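Local structure of hemerythrin-like domain-containing protein (Streptococcus mutans, 2QKP) at residues L85-M95 with Y107-D115. The protein is of unknown function, but its C-terminal PAS domain, the part in this chain, probably serves sensing or signalling alongside a hemerythrin-like region of the full-length protein. Residues are numbered along the deposited sequence; the frame is centred on the assembly and turned at random. Where two conformers were deposited one is given.
Sequences LRNGQRDKVNM and YVTYAAVRD
K92-M95 runs antiparallel to Y107-R114, the strand axes 4.7 Å apart at closest approach, in a beta hairpin whose strand 92-99 forms one edge of the five-stranded antiparallel PAS sheet within this chain, of order 2-1-5-4-3. V93 with Y110 and M95 with V108 are hydrogen-bonded pairs, each joined by two N-H...O bonds; N94 with T109 is the non-hydrogen-bonded pair between them, and K92 with A111 the next one, beyond V93 and Y110. The ladder reaches one bond further into the loop, where A112 N donates to D91 O.

On the face that carries V93, M95, V108 and Y110, the bend of M95 at chi2 (-73°) brings SD to the edge of the Y110 ring, 3.6 Å from CE2, a Met-aromatic contact. CG of M95 meanwhile rests on CB of V108. Beyond V93, the end of helix 72-86 lies over this face: L85 crosses Y110 at about a right angle, its CD1 3.8 Å from Y110 CB, while L85 CB packs on A112 CB. Y110 also touches V81 of the same helix.

The opposite face carries K92, N94, T109 and A111. The N94 amide sits alongside T109, ND2 making a weak bond to OG1, and its plane lies 25° from that of the Y107 ring, whose OH approaches N94 CG. Y107 also meets F133 of the second subunit edge-to-face.

R114 ties the strand to the C-terminus of the helix, where G88 completes a Schellman motif. The R114 chain stays extended from CG to NE, carrying the guanidinium to the carbonyls of L85 and R86, and NH1 bonds G118 O. NE donates to a water that bridges to L85 O and R90 O. NH2 serves two acceptors: L85 O at 2.9 Å, approached in the carbonyl plane, and R86 O at 2.8 Å, approached from above its carbonyl plane.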
ATOM      1  N   LEU A  85       7.619 -17.263  -7.371  1.00 16.72           N
ATOM      2  CA  LEU A  85       7.516 -15.862  -7.793  1.00 15.13           C
ATOM      3  C   LEU A  85       8.646 -15.464  -8.735  1.00 15.95           C
ATOM      4  O   LEU A  85       8.403 -14.831  -9.754  1.00 15.00           O
ATOM      5  CB  LEU A  85       7.501 -14.941  -6.541  1.00 14.56           C
ATOM      6  CG  LEU A  85       6.291 -15.113  -5.641  1.00 14.09           C
ATOM      7  CD1 LEU A  85       6.474 -14.261  -4.327  1.00 14.09           C
ATOM      8  CD2 LEU A  85       4.921 -14.821  -6.328  1.00 14.78           C
ATOM      9  N   ARG A  86       9.879 -15.801  -8.359  1.00 16.37           N
ATOM     10  CA  ARG A  86      11.031 -15.420  -9.160  1.00 17.67           C
ATOM     11  C   ARG A  86      10.972 -16.070 -10.550  1.00 17.61           C
ATOM     12  O   ARG A  86      11.233 -15.427 -11.557  1.00 17.32           O
ATOM     13  CB  ARG A  86      12.348 -15.727  -8.448  1.00 17.25           C
ATOM     14  CG  ARG A  86      13.514 -15.278  -9.317  1.00 20.33           C
ATOM     15  CD  ARG A  86      14.782 -15.851  -8.815  1.00 25.25           C
ATOM     16  NE  ARG A  86      15.248 -15.169  -7.614  1.00 24.45           N
ATOM     17  CZ  ARG A  86      16.065 -14.108  -7.593  1.00 28.05           C
ATOM     18  NH1 ARG A  86      16.483 -13.526  -8.713  1.00 29.29           N
ATOM     19  NH2 ARG A  86      16.456 -13.609  -6.419  1.00 25.62           N
ATOM     20  N   ASN A  87      10.556 -17.340 -10.609  1.00 19.05           N
ATOM     21  CA  ASN A  87      10.440 -18.001 -11.913  1.00 20.38           C
ATOM     22  C   ASN A  87       9.249 -17.583 -12.780  1.00 20.06           C
ATOM     23  O   ASN A  87       9.138 -17.989 -13.951  1.00 20.11           O
ATOM     24  CB  ASN A  87      10.521 -19.519 -11.722  1.00 21.44           C
ATOM     25  CG  ASN A  87      11.918 -19.957 -11.398  1.00 25.60           C
ATOM     26  OD1 ASN A  87      12.898 -19.447 -11.974  1.00 31.07           O
ATOM     27  ND2 ASN A  87      12.037 -20.901 -10.480  1.00 28.25           N
ATOM     28  N   GLY A  88       8.371 -16.744 -12.226  1.00 18.05           N
ATOM     29  CA  GLY A  88       7.272 -16.210 -12.987  1.00 17.98           C
ATOM     30  C   GLY A  88       6.156 -17.234 -13.174  1.00 18.66           C
ATOM     31  O   GLY A  88       5.367 -17.112 -14.086  1.00 18.34           O
ATOM     32  N   GLN A  89       6.116 -18.237 -12.304  1.00 19.42           N
ATOM     33  CA  GLN A  89       5.023 -19.200 -12.286  1.00 23.04           C
ATOM     34  C   GLN A  89       3.732 -18.590 -11.758  1.00 23.61           C
ATOM     35  O   GLN A  89       2.646 -18.887 -12.255  1.00 23.98           O
ATOM     36  CB  GLN A  89       5.418 -20.441 -11.481  1.00 23.44           C
ATOM     37  CG  GLN A  89       6.524 -21.236 -12.191  1.00 27.54           C
ATOM     38  CD  GLN A  89       7.137 -22.334 -11.326  1.00 28.08           C
ATOM     39  OE1 GLN A  89       7.898 -22.068 -10.381  1.00 34.71           O
ATOM     40  NE2 GLN A  89       6.848 -23.582 -11.677  1.00 33.72           N
ATOM     41  N   ARG A  90       3.858 -17.717 -10.758  1.00 22.80           N
ATOM     42  CA  ARG A  90       2.719 -16.934 -10.297  1.00 23.33           C
ATOM     43  C   ARG A  90       3.223 -15.523  -9.983  1.00 20.02           C
ATOM     44  O   ARG A  90       4.413 -15.335  -9.772  1.00 17.07           O
ATOM     45  CB  ARG A  90       2.111 -17.579  -9.056  1.00 23.22           C
ATOM     46  CG  ARG A  90       1.356 -18.909  -9.340  1.00 27.04           C
ATOM     47  CD  ARG A  90       1.101 -19.709  -8.079  1.00 29.43           C
ATOM     48  NE  ARG A  90       0.250 -20.873  -8.339  1.00 39.16           N
ATOM     49  CZ  ARG A  90       0.686 -22.109  -8.613  1.00 42.55           C
ATOM     50  NH1 ARG A  90       1.984 -22.383  -8.661  1.00 43.41           N
ATOM     51  NH2 ARG A  90      -0.194 -23.083  -8.840  1.00 43.50           N
ATOM     52  N   ASP A  91       2.316 -14.549 -10.008  1.00 19.53           N
ATOM     53  CA  ASP A  91       2.674 -13.182  -9.634  1.00 19.44           C
ATOM     54  C   ASP A  91       2.431 -12.945  -8.152  1.00 18.02           C
ATOM     55  O   ASP A  91       3.035 -12.038  -7.558  1.00 16.80           O
ATOM     56  CB  ASP A  91       1.979 -12.138 -10.521  1.00 21.58           C
ATOM     57  CG  ASP A  91       0.476 -12.155 -10.410  1.00 24.75           C
ATOM     58  OD1 ASP A  91      -0.138 -13.175 -10.011  1.00 29.12           O
ATOM     59  OD2 ASP A  91      -0.110 -11.118 -10.771  1.00 31.90           O
ATOM     60  N   LYS A  92       1.542 -13.763  -7.576  0.50 16.84           N
ATOM     61  CA  LYS A  92       1.150 -13.695  -6.172  0.50 16.76           C
ATOM     62  C   LYS A  92       0.916 -15.081  -5.575  0.50 16.63           C
ATOM     63  O   LYS A  92       0.485 -16.013  -6.285  0.50 16.61           O
ATOM     64  CB  LYS A  92      -0.154 -12.899  -6.011  0.50 16.82           C
ATOM     65  CG  LYS A  92      -0.064 -11.422  -6.395  0.50 16.10           C
ATOM     66  CD  LYS A  92      -1.411 -10.735  -6.263  0.50 18.43           C
ATOM     67  CE  LYS A  92      -2.335 -11.068  -7.428  0.50 22.11           C
ATOM     68  NZ  LYS A  92      -3.544 -10.195  -7.514  0.50 25.43           N
ATOM     69  N   VAL A  93       1.180 -15.199  -4.276  1.00 16.27           N
ATOM     70  CA  VAL A  93       0.792 -16.360  -3.486  1.00 16.84           C
ATOM     71  C   VAL A  93       0.089 -15.790  -2.267  1.00 16.95           C
ATOM     72  O   VAL A  93       0.638 -14.904  -1.600  1.00 16.39           O
ATOM     73  CB  VAL A  93       2.012 -17.171  -3.067  1.00 17.50           C
ATOM     74  CG1 VAL A  93       1.652 -18.291  -2.093  1.00 18.93           C
ATOM     75  CG2 VAL A  93       2.673 -17.759  -4.309  1.00 18.03           C
ATOM     76  N   ASN A  94      -1.099 -16.320  -1.957  1.00 16.73           N
ATOM     77  CA  ASN A  94      -1.897 -15.826  -0.828  1.00 17.33           C
ATOM     78  C   ASN A  94      -2.135 -16.932   0.209  1.00 18.31           C
ATOM     79  O   ASN A  94      -2.233 -18.126  -0.144  1.00 18.98           O
ATOM     80  CB  ASN A  94      -3.249 -15.326  -1.315  1.00 17.65           C
ATOM     81  CG  ASN A  94      -3.136 -14.322  -2.450  1.00 20.08           C
ATOM     82  OD1 ASN A  94      -3.533 -14.593  -3.592  1.00 22.19           O
ATOM     83  ND2 ASN A  94      -2.620 -13.150  -2.141  1.00 16.81           N
ATOM     84  N   MET A  95      -2.155 -16.531   1.474  1.00 18.15           N
ATOM     85  CA  MET A  95      -2.615 -17.381   2.558  1.00 19.16           C
ATOM     86  C   MET A  95      -3.492 -16.588   3.537  1.00 18.86           C
ATOM     87  O   MET A  95      -3.420 -15.361   3.616  1.00 18.24           O
ATOM     88  CB  MET A  95      -1.441 -18.114   3.258  1.00 20.30           C
ATOM     89  CG  MET A  95      -0.092 -17.438   3.315  1.00 25.70           C
ATOM     90  SD  MET A  95       0.913 -17.336   1.810  1.00 23.57           S
ATOM     91  CE  MET A  95       1.960 -18.797   1.932  1.00 28.94           C
ATOM     92  N   TYR A 107      -4.985 -11.875   6.076  1.00 16.53           N
ATOM     93  CA  TYR A 107      -4.814 -12.267   4.680  1.00 14.94           C
ATOM     94  C   TYR A 107      -3.419 -11.826   4.245  1.00 15.52           C
ATOM     95  O   TYR A 107      -3.073 -10.642   4.373  1.00 14.72           O
ATOM     96  CB  TYR A 107      -5.850 -11.521   3.829  1.00 16.13           C
ATOM     97  CG  TYR A 107      -5.874 -11.940   2.373  1.00 14.27           C
ATOM     98  CD1 TYR A 107      -6.596 -13.059   1.969  1.00 14.65           C
ATOM     99  CD2 TYR A 107      -5.216 -11.196   1.390  1.00 16.58           C
ATOM    100  CE1 TYR A 107      -6.644 -13.446   0.630  1.00 17.50           C
ATOM    101  CE2 TYR A 107      -5.243 -11.591   0.039  1.00 18.21           C
ATOM    102  CZ  TYR A 107      -5.978 -12.704  -0.328  1.00 18.34           C
ATOM    103  OH  TYR A 107      -6.058 -13.088  -1.662  1.00 18.07           O
ATOM    104  N   VAL A 108      -2.624 -12.781   3.749  1.00 14.25           N
ATOM    105  CA  VAL A 108      -1.202 -12.571   3.486  1.00 14.56           C
ATOM    106  C   VAL A 108      -0.987 -12.683   1.997  1.00 14.59           C
ATOM    107  O   VAL A 108      -1.500 -13.597   1.354  1.00 13.81           O
ATOM    108  CB  VAL A 108      -0.328 -13.653   4.197  1.00 15.46           C
ATOM    109  CG1 VAL A 108       1.139 -13.403   3.956  1.00 16.06           C
ATOM    110  CG2 VAL A 108      -0.594 -13.679   5.687  1.00 16.60           C
ATOM    111  N   THR A 109      -0.233 -11.746   1.441  1.00 14.46           N
ATOM    112  CA  THR A 109       0.154 -11.889   0.038  1.00 14.19           C
ATOM    113  C   THR A 109       1.654 -11.757  -0.115  1.00 14.56           C
ATOM    114  O   THR A 109       2.260 -10.843   0.441  1.00 13.10           O
ATOM    115  CB  THR A 109      -0.480 -10.787  -0.828  1.00 14.66           C
ATOM    116  OG1 THR A 109      -1.896 -10.828  -0.698  1.00 15.00           O
ATOM    117  CG2 THR A 109      -0.071 -10.941  -2.295  1.00 15.82           C
ATOM    118  N   TYR A 110       2.245 -12.677  -0.878  1.00 13.82           N
ATOM    119  CA  TYR A 110       3.618 -12.547  -1.353  1.00 14.92           C
ATOM    120  C   TYR A 110       3.544 -12.280  -2.828  1.00 14.63           C
ATOM    121  O   TYR A 110       2.939 -13.080  -3.577  1.00 14.96           O
ATOM    122  CB  TYR A 110       4.366 -13.867  -1.182  1.00 16.19           C
ATOM    123  CG  TYR A 110       4.618 -14.258   0.238  1.00 18.56           C
ATOM    124  CD1 TYR A 110       5.812 -13.888   0.860  1.00 22.09           C
ATOM    125  CD2 TYR A 110       3.697 -15.019   0.944  1.00 19.84           C
ATOM    126  CE1 TYR A 110       6.087 -14.252   2.189  1.00 24.54           C
ATOM    127  CE2 TYR A 110       3.961 -15.398   2.302  1.00 23.14           C
ATOM    128  CZ  TYR A 110       5.162 -14.998   2.896  1.00 22.99           C
ATOM    129  OH  TYR A 110       5.514 -15.345   4.205  1.00 25.74           O
ATOM    130  N   ALA A 111       4.144 -11.172  -3.272  1.00 12.91           N
ATOM    131  CA  ALA A 111       4.047 -10.761  -4.650  1.00 13.28           C
ATOM    132  C   ALA A 111       5.398 -10.574  -5.295  1.00 13.75           C
ATOM    133  O   ALA A 111       6.306 -10.072  -4.656  1.00 13.07           O
ATOM    134  CB  ALA A 111       3.230  -9.446  -4.735  1.00 13.64           C
ATOM    135  N   ALA A 112       5.528 -10.949  -6.572  1.00 13.27           N
ATOM    136  CA  ALA A 112       6.759 -10.690  -7.323  1.00 14.01           C
ATOM    137  C   ALA A 112       6.770  -9.219  -7.672  1.00 14.06           C
ATOM    138  O   ALA A 112       5.745  -8.684  -8.148  1.00 14.97           O
ATOM    139  CB  ALA A 112       6.785 -11.515  -8.641  1.00 13.78           C
ATOM    140  N   VAL A 113       7.882  -8.554  -7.382  1.00 13.14           N
ATOM    141  CA  VAL A 113       8.030  -7.148  -7.811  1.00 13.82           C
ATOM    142  C   VAL A 113       8.827  -7.177  -9.118  1.00 14.32           C
ATOM    143  O   VAL A 113       9.968  -7.656  -9.142  1.00 15.26           O
ATOM    144  CB  VAL A 113       8.761  -6.301  -6.745  1.00 13.40           C
ATOM    145  CG1 VAL A 113       8.898  -4.860  -7.195  1.00 14.49           C
ATOM    146  CG2 VAL A 113       8.020  -6.356  -5.431  1.00 13.26           C
ATOM    147  N   ARG A 114       8.211  -6.711 -10.198  1.00 14.40           N
ATOM    148  CA  ARG A 114       8.853  -6.698 -11.532  1.00 15.70           C
ATOM    149  C   ARG A 114       8.790  -5.311 -12.123  1.00 17.04           C
ATOM    150  O   ARG A 114       7.815  -4.598 -11.929  1.00 17.45           O
ATOM    151  CB  ARG A 114       8.149  -7.702 -12.466  1.00 15.22           C
ATOM    152  CG  ARG A 114       8.368  -9.150 -11.961  1.00 15.11           C
ATOM    153  CD  ARG A 114       7.761 -10.213 -12.921  1.00 15.30           C
ATOM    154  NE  ARG A 114       8.064 -11.541 -12.404  1.00 16.81           N
ATOM    155  CZ  ARG A 114       9.241 -12.150 -12.543  1.00 16.52           C
ATOM    156  NH1 ARG A 114      10.255 -11.569 -13.200  1.00 17.33           N
ATOM    157  NH2 ARG A 114       9.413 -13.356 -12.020  1.00 15.81           N
ATOM    158  N   ASP A 115       9.817  -4.937 -12.882  1.00 18.14           N
ATOM    159  CA  ASP A 115       9.777  -3.653 -13.602  1.00 20.15           C
ATOM    160  C   ASP A 115       8.958  -3.755 -14.914  1.00 20.77           C
ATOM    161  O   ASP A 115       8.400  -4.809 -15.202  1.00 20.85           O
ATOM    162  CB  ASP A 115      11.208  -3.129 -13.797  1.00 20.31           C
ATOM    163  CG  ASP A 115      12.080  -4.073 -14.614  1.00 22.51           C
ATOM    164  OD1 ASP A 115      11.533  -4.975 -15.278  1.00 19.92           O
ATOM    165  OD2 ASP A 115      13.322  -3.892 -14.611  1.00 23.92           O
TER
HETATM  166  O   HOH W   1       6.143 -13.386 -11.262  1.00 14.68           O
HETATM  167  O   HOH W   2       3.414  -9.136  -9.131  1.00 24.97           O